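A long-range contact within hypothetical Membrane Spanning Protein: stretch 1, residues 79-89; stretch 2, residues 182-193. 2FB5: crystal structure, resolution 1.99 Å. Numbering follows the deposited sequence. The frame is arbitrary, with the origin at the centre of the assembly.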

ATOM      1  N   PHE A  79      18.238  -3.806  17.152  1.00 25.26           N
ATOM      2  CA  PHE A  79      19.312  -3.237  17.972  1.00 24.72           C
ATOM      3  C   PHE A  79      18.755  -2.272  19.023  1.00 24.43           C
ATOM      4  O   PHE A  79      19.185  -2.276  20.179  1.00 24.11           O
ATOM      5  CB  PHE A  79      20.288  -2.471  17.074  1.00 25.44           C
ATOM      6  CG  PHE A  79      21.249  -3.337  16.298  1.00 27.65           C
ATOM      7  CD1 PHE A  79      21.175  -4.734  16.331  1.00 29.38           C
ATOM      8  CD2 PHE A  79      22.245  -2.732  15.519  1.00 30.91           C
ATOM      9  CE1 PHE A  79      22.076  -5.528  15.603  1.00 30.09           C
ATOM     10  CE2 PHE A  79      23.173  -3.495  14.797  1.00 30.60           C
ATOM     11  CZ  PHE A  79      23.087  -4.913  14.834  1.00 31.28           C
ATOM     12  N   ILE A  80      17.822  -1.422  18.599  1.00 23.45           N
ATOM     13  CA  ILE A  80      17.146  -0.489  19.505  1.00 23.53           C
ATOM     14  C   ILE A  80      16.387  -1.284  20.586  1.00 24.53           C
ATOM     15  O   ILE A  80      16.521  -0.990  21.766  1.00 24.88           O
ATOM     16  CB  ILE A  80      16.204   0.471  18.729  1.00 23.34           C
ATOM     17  CG1 ILE A  80      17.012   1.321  17.733  1.00 22.35           C
ATOM     18  CG2 ILE A  80      15.414   1.370  19.696  1.00 22.69           C
ATOM     19  CD1 ILE A  80      16.152   2.193  16.753  1.00 23.03           C
ATOM     20  N   THR A  81      15.633  -2.304  20.173  1.00 24.62           N
ATOM     21  CA  THR A  81      14.876  -3.159  21.104  1.00 25.47           C
ATOM     22  C   THR A  81      15.810  -3.841  22.120  1.00 25.41           C
ATOM     23  O   THR A  81      15.547  -3.836  23.320  1.00 25.77           O
ATOM     24  CB  THR A  81      14.043  -4.219  20.322  1.00 25.46           C
ATOM     25  OG1 THR A  81      13.076  -3.553  19.500  1.00 26.90           O
ATOM     26  CG2 THR A  81      13.304  -5.161  21.268  1.00 26.98           C
ATOM     27  N   THR A  82      16.912  -4.408  21.639  1.00 25.44           N
ATOM     28  CA  THR A  82      17.904  -5.010  22.535  1.00 25.45           C
ATOM     29  C   THR A  82      18.429  -4.011  23.576  1.00 25.51           C
ATOM     30  O   THR A  82      18.457  -4.301  24.776  1.00 24.84           O
ATOM     31  CB  THR A  82      19.072  -5.601  21.740  1.00 25.49           C
ATOM     32  OG1 THR A  82      18.570  -6.631  20.885  1.00 25.29           O
ATOM     33  CG2 THR A  82      20.128  -6.175  22.666  1.00 25.42           C
ATOM     34  N   ALA A  83      18.825  -2.827  23.114  1.00 25.45           N
ATOM     35  CA  ALA A  83      19.329  -1.796  24.014  1.00 25.82           C
ATOM     36  C   ALA A  83      18.272  -1.435  25.066  1.00 26.18           C
ATOM     37  O   ALA A  83      18.578  -1.361  26.258  1.00 26.26           O
ATOM     38  CB  ALA A  83      19.772  -0.559  23.232  1.00 24.84           C
ATOM     39  N   ILE A  84      17.036  -1.229  24.614  1.00 26.85           N
ATOM     40  CA  ILE A  84      15.919  -0.884  25.492  1.00 27.70           C
ATOM     41  C   ILE A  84      15.655  -1.938  26.567  1.00 27.65           C
ATOM     42  O   ILE A  84      15.413  -1.592  27.719  1.00 27.72           O
ATOM     43  CB  ILE A  84      14.620  -0.640  24.677  1.00 28.37           C
ATOM     44  CG1 ILE A  84      14.701   0.691  23.895  1.00 28.53           C
ATOM     45  CG2 ILE A  84      13.391  -0.673  25.573  1.00 28.90           C
ATOM     46  CD1 ILE A  84      14.829   1.917  24.736  1.00 31.46           C
ATOM     47  N   GLN A  85      15.691  -3.209  26.174  1.00 28.00           N
ATOM     48  CA  GLN A  85      15.531  -4.331  27.101  1.00 28.92           C
ATOM     49  C   GLN A  85      16.605  -4.288  28.178  1.00 28.47           C
ATOM     50  O   GLN A  85      16.309  -4.462  29.359  1.00 29.08           O
ATOM     51  CB  GLN A  85      15.599  -5.670  26.355  1.00 28.38           C
ATOM     52  CG  GLN A  85      14.384  -5.990  25.470  1.00 30.60           C
ATOM     53  CD  GLN A  85      14.612  -7.191  24.530  1.00 31.43           C
ATOM     54  OE1 GLN A  85      15.746  -7.618  24.291  1.00 36.29           O
ATOM     55  NE2 GLN A  85      13.528  -7.724  23.990  1.00 36.18           N
ATOM     56  N   HIS A  86      17.851  -4.053  27.766  1.00 27.88           N
ATOM     57  CA  HIS A  86      18.984  -4.016  28.682  1.00 27.22           C
ATOM     58  C   HIS A  86      18.928  -2.839  29.637  1.00 26.74           C
ATOM     59  O   HIS A  86      19.179  -2.989  30.836  1.00 26.10           O
ATOM     60  CB  HIS A  86      20.292  -3.993  27.893  1.00 27.95           C
ATOM     61  CG  HIS A  86      20.623  -5.300  27.249  1.00 30.55           C
ATOM     62  ND1 HIS A  86      21.616  -5.434  26.302  1.00 33.56           N
ATOM     63  CD2 HIS A  86      20.091  -6.535  27.410  1.00 32.75           C
ATOM     64  CE1 HIS A  86      21.691  -6.696  25.918  1.00 33.14           C
ATOM     65  NE2 HIS A  86      20.773  -7.384  26.572  1.00 33.98           N
ATOM     66  N   LEU A  87      18.584  -1.669  29.097  1.00 25.85           N
ATOM     67  CA  LEU A  87      18.413  -0.469  29.903  1.00 25.89           C
ATOM     68  C   LEU A  87      17.263  -0.622  30.897  1.00 26.17           C
ATOM     69  O   LEU A  87      17.381  -0.212  32.055  1.00 26.24           O
ATOM     70  CB  LEU A  87      18.192   0.757  29.003  1.00 25.37           C
ATOM     71  CG  LEU A  87      19.410   1.118  28.131  1.00 25.62           C
ATOM     72  CD1 LEU A  87      19.012   1.949  26.908  1.00 25.72           C
ATOM     73  CD2 LEU A  87      20.463   1.833  28.954  1.00 25.25           C
ATOM     74  N   SER A  88      16.154  -1.197  30.438  1.00 26.62           N
ATOM     75  CA  SER A  88      15.002  -1.456  31.305  1.00 27.34           C
ATOM     76  C   SER A  88      15.384  -2.337  32.499  1.00 27.72           C
ATOM     77  O   SER A  88      15.096  -2.001  33.646  1.00 27.95           O
ATOM     78  CB  SER A  88      13.872  -2.113  30.511  1.00 27.19           C
ATOM     79  OG  SER A  88      12.793  -2.431  31.375  1.00 28.22           O
ATOM     80  N   ALA A  89      16.054  -3.451  32.219  1.00 28.50           N
ATOM     81  CA  ALA A  89      16.490  -4.382  33.258  1.00 29.00           C
ATOM     82  C   ALA A  89      17.354  -3.704  34.329  1.00 30.02           C
ATOM     83  O   ALA A  89      17.209  -3.983  35.530  1.00 30.50           O
ATOM     84  CB  ALA A  89      17.224  -5.542  32.627  1.00 29.15           C
ATOM     85  N   ILE A 182       9.081   8.309  19.966  1.00 21.24           N
ATOM     86  CA  ILE A 182      10.101   8.505  21.016  1.00 20.99           C
ATOM     87  C   ILE A 182       9.992   7.444  22.112  1.00 21.22           C
ATOM     88  O   ILE A 182       9.009   7.396  22.841  1.00 21.12           O
ATOM     89  CB  ILE A 182      10.082   9.947  21.628  1.00 21.30           C
ATOM     90  CG1 ILE A 182      10.149  11.018  20.529  1.00 21.20           C
ATOM     91  CG2 ILE A 182      11.266  10.166  22.582  1.00 20.28           C
ATOM     92  CD1 ILE A 182       8.770  11.567  20.098  1.00 24.40           C
ATOM     93  N   LEU A 183      11.025   6.612  22.220  1.00 20.72           N
ATOM     94  CA  LEU A 183      11.090   5.563  23.224  1.00 21.40           C
ATOM     95  C   LEU A 183      11.605   6.129  24.535  1.00 21.76           C
ATOM     96  O   LEU A 183      12.505   6.976  24.540  1.00 21.82           O
ATOM     97  CB  LEU A 183      12.024   4.432  22.745  1.00 20.60           C
ATOM     98  CG  LEU A 183      11.454   3.675  21.537  1.00 24.14           C
ATOM     99  CD1 LEU A 183      12.555   3.224  20.589  1.00 25.98           C
ATOM    100  CD2 LEU A 183      10.620   2.465  21.989  1.00 24.71           C
ATOM    101  N   VAL A 184      11.035   5.659  25.646  1.00 22.57           N
ATOM    102  CA  VAL A 184      11.464   6.070  26.983  1.00 23.17           C
ATOM    103  C   VAL A 184      11.684   4.830  27.851  1.00 23.54           C
ATOM    104  O   VAL A 184      10.909   3.878  27.771  1.00 23.87           O
ATOM    105  CB  VAL A 184      10.410   6.983  27.677  1.00 22.92           C
ATOM    106  CG1 VAL A 184      10.941   7.526  28.987  1.00 23.13           C
ATOM    107  CG2 VAL A 184      10.018   8.147  26.785  1.00 24.68           C
ATOM    108  N   VAL A 185      12.759   4.839  28.643  1.00 24.13           N
ATOM    109  CA  VAL A 185      12.945   3.900  29.758  1.00 24.50           C
ATOM    110  C   VAL A 185      12.943   4.757  31.015  1.00 25.80           C
ATOM    111  O   VAL A 185      13.671   5.746  31.108  1.00 25.50           O
ATOM    112  CB  VAL A 185      14.269   3.077  29.679  1.00 24.95           C
ATOM    113  CG1 VAL A 185      14.360   2.060  30.834  1.00 23.19           C
ATOM    114  CG2 VAL A 185      14.391   2.355  28.348  1.00 23.76           C
ATOM    115  N   SER A 186      12.073   4.418  31.959  1.00 27.53           N
ATOM    116  CA  SER A 186      12.036   5.123  33.241  1.00 29.10           C
ATOM    117  C   SER A 186      13.210   4.707  34.126  1.00 29.92           C
ATOM    118  O   SER A 186      13.455   3.519  34.322  1.00 30.26           O
ATOM    119  CB  SER A 186      10.720   4.848  33.971  1.00 29.08           C
ATOM    120  OG  SER A 186      10.804   5.300  35.315  1.00 30.07           O
ATOM    121  N   GLU A 187      13.927   5.687  34.658  1.00 31.85           N
ATOM    122  CA  GLU A 187      14.995   5.425  35.630  1.00 34.23           C
ATOM    123  C   GLU A 187      14.456   4.964  36.994  1.00 34.96           C
ATOM    124  O   GLU A 187      15.176   4.338  37.769  1.00 35.01           O
ATOM    125  CB  GLU A 187      15.898   6.644  35.798  1.00 33.59           C
ATOM    126  CG  GLU A 187      15.204   7.897  36.323  1.00 36.40           C
ATOM    127  CD  GLU A 187      16.157   9.069  36.503  1.00 36.97           C
ATOM    128  OE1 GLU A 187      17.380   8.842  36.617  1.00 42.30           O
ATOM    129  OE2 GLU A 187      15.681  10.223  36.533  1.00 41.59           O
ATOM    130  N   GLU A 188      13.192   5.278  37.279  1.00 35.97           N
ATOM    131  CA  GLU A 188      12.555   4.880  38.536  1.00 37.04           C
ATOM    132  C   GLU A 188      12.139   3.412  38.565  1.00 37.03           C
ATOM    133  O   GLU A 188      12.408   2.711  39.540  1.00 38.01           O
ATOM    134  CB  GLU A 188      11.334   5.752  38.812  1.00 37.56           C
ATOM    135  CG  GLU A 188      11.602   7.240  38.759  1.00 40.53           C
ATOM    136  CD  GLU A 188      10.411   8.058  39.221  1.00 45.47           C
ATOM    137  OE1 GLU A 188      10.557   9.291  39.357  1.00 48.09           O
ATOM    138  OE2 GLU A 188       9.329   7.468  39.452  1.00 47.32           O
ATOM    139  N   THR A 189      11.492   2.947  37.496  1.00 36.46           N
ATOM    140  CA  THR A 189      10.863   1.629  37.483  1.00 35.28           C
ATOM    141  C   THR A 189      11.377   0.700  36.389  1.00 34.99           C
ATOM    142  O   THR A 189      11.113  -0.499  36.425  1.00 35.13           O
ATOM    143  CB  THR A 189       9.349   1.754  37.258  1.00 35.61           C
ATOM    144  OG1 THR A 189       9.113   2.266  35.941  1.00 34.62           O
ATOM    145  CG2 THR A 189       8.702   2.681  38.294  1.00 35.08           C
ATOM    146  N   GLY A 190      12.075   1.249  35.397  1.00 34.22           N
ATOM    147  CA  GLY A 190      12.459   0.464  34.217  1.00 33.50           C
ATOM    148  C   GLY A 190      11.337   0.250  33.207  1.00 33.13           C
ATOM    149  O   GLY A 190      11.539  -0.397  32.176  1.00 33.17           O
ATOM    150  N   ARG A 191      10.152   0.789  33.490  1.00 32.60           N
ATOM    151  CA  ARG A 191       9.043   0.719  32.540  1.00 32.69           C
ATOM    152  C   ARG A 191       9.453   1.361  31.215  1.00 31.17           C
ATOM    153  O   ARG A 191      10.027   2.451  31.197  1.00 30.85           O
ATOM    154  CB  ARG A 191       7.795   1.426  33.079  1.00 32.18           C
ATOM    155  CG  ARG A 191       6.712   1.653  32.014  1.00 34.04           C
ATOM    156  CD  ARG A 191       5.434   2.230  32.604  1.00 35.36           C
ATOM    157  NE  ARG A 191       4.683   1.198  33.317  1.00 42.29           N
ATOM    158  CZ  ARG A 191       3.578   1.410  34.032  1.00 45.18           C
ATOM    159  NH1 ARG A 191       3.070   2.634  34.162  1.00 46.23           N
ATOM    160  NH2 ARG A 191       2.984   0.385  34.630  1.00 46.69           N
ATOM    161  N   THR A 192       9.131   0.686  30.120  1.00 29.92           N
ATOM    162  CA  THR A 192       9.434   1.200  28.794  1.00 28.96           C
ATOM    163  C   THR A 192       8.155   1.625  28.090  1.00 28.56           C
ATOM    164  O   THR A 192       7.149   0.911  28.141  1.00 28.69           O
ATOM    165  CB  THR A 192      10.179   0.163  27.957  1.00 29.16           C
ATOM    166  OG1 THR A 192       9.345  -0.984  27.789  1.00 30.03           O
ATOM    167  CG2 THR A 192      11.431  -0.251  28.666  1.00 27.84           C
ATOM    168  N   SER A 193       8.213   2.803  27.464  1.00 27.43           N
ATOM    169  CA  SER A 193       7.101   3.430  26.755  1.00 26.63           C
ATOM    170  C   SER A 193       7.564   3.949  25.390  1.00 25.71           C
ATOM    171  O   SER A 193       8.768   4.067  25.144  1.00 25.29           O
ATOM    172  CB  SER A 193       6.613   4.644  27.551  1.00 26.53           C
ATOM    173  OG  SER A 193       6.181   4.282  28.843  1.00 28.66           O
TER

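Residues 79-89 form one stretch of a helix that extends beyond both ends, its turns closed by regular i to i+4 hydrogen bonds such as Ser 88 N to Ile 84 O (2.8 Å) and Ile 84 N to Ile 80 O (2.9 Å). The second stretch is a hairpin: strand 182-185 leads through a turn into the strand that starts at Thr 192. Two hydrogen bonds pair the strands, Val 184 N to Ser 193 O (2.8 Å) and Ser 193 N to Val 184 O (2.9 Å), and the turn is closed by Ser 186 N to Arg 191 O and Gly 190 N to Ser 186 O (both 2.9 Å).

The helix runs along strand 182-185 in nearly the same direction, at 26°, with the axes 9.1 Å apart at closest approach. That spacing leaves room for a layer of side chains, but the backbones draw together at the turn, where the CA atoms of Ser 88 and Gly 190 are 4.3 Å apart. Gly 190 has phi/psi of 78/0, a positive phi that favours glycine; a CB here would lie 2.6 Å from Ser 88 O, a clash, so the absence of a side chain permits the close approach.

Strand alternation sends Leu 183 and Val 185 toward the helix and Val 184 away. On the helix, Ile 80 and Ile 84, one turn apart, point toward the hairpin. Ile 80 CG2 packs on Leu 183 CD1 at 3.5 Å. Ile 84, with 70 Å² covered, is the most extensively covered residue of the contact: its CD1 lies 3.7 Å from Val 185 CG2 and 4.3 Å from Leu 183 CB, while its CG2 reaches Thr 192 CG2 at 3.7 Å, so its two branches touch both strands. Val 185 also meets the next helical turn, with CG2 4.2 Å from Leu 87 CB and CG1 3.6 Å from Ser 88 CA.

Ser 88 joins apolar packing to the polar end of the contact. Its CB is 3.6 Å from the Thr 192 methyl, CG2, and its OG, with chi1 in the t well, donates a short hydrogen bond to Gly 190 O (2.5 Å), the only one between the stretches. Thr 192 OG1 is hydrogen-bonded elsewhere in the structure, while its methyl faces the helix. In all, 353 Å² is buried, summed over both sides.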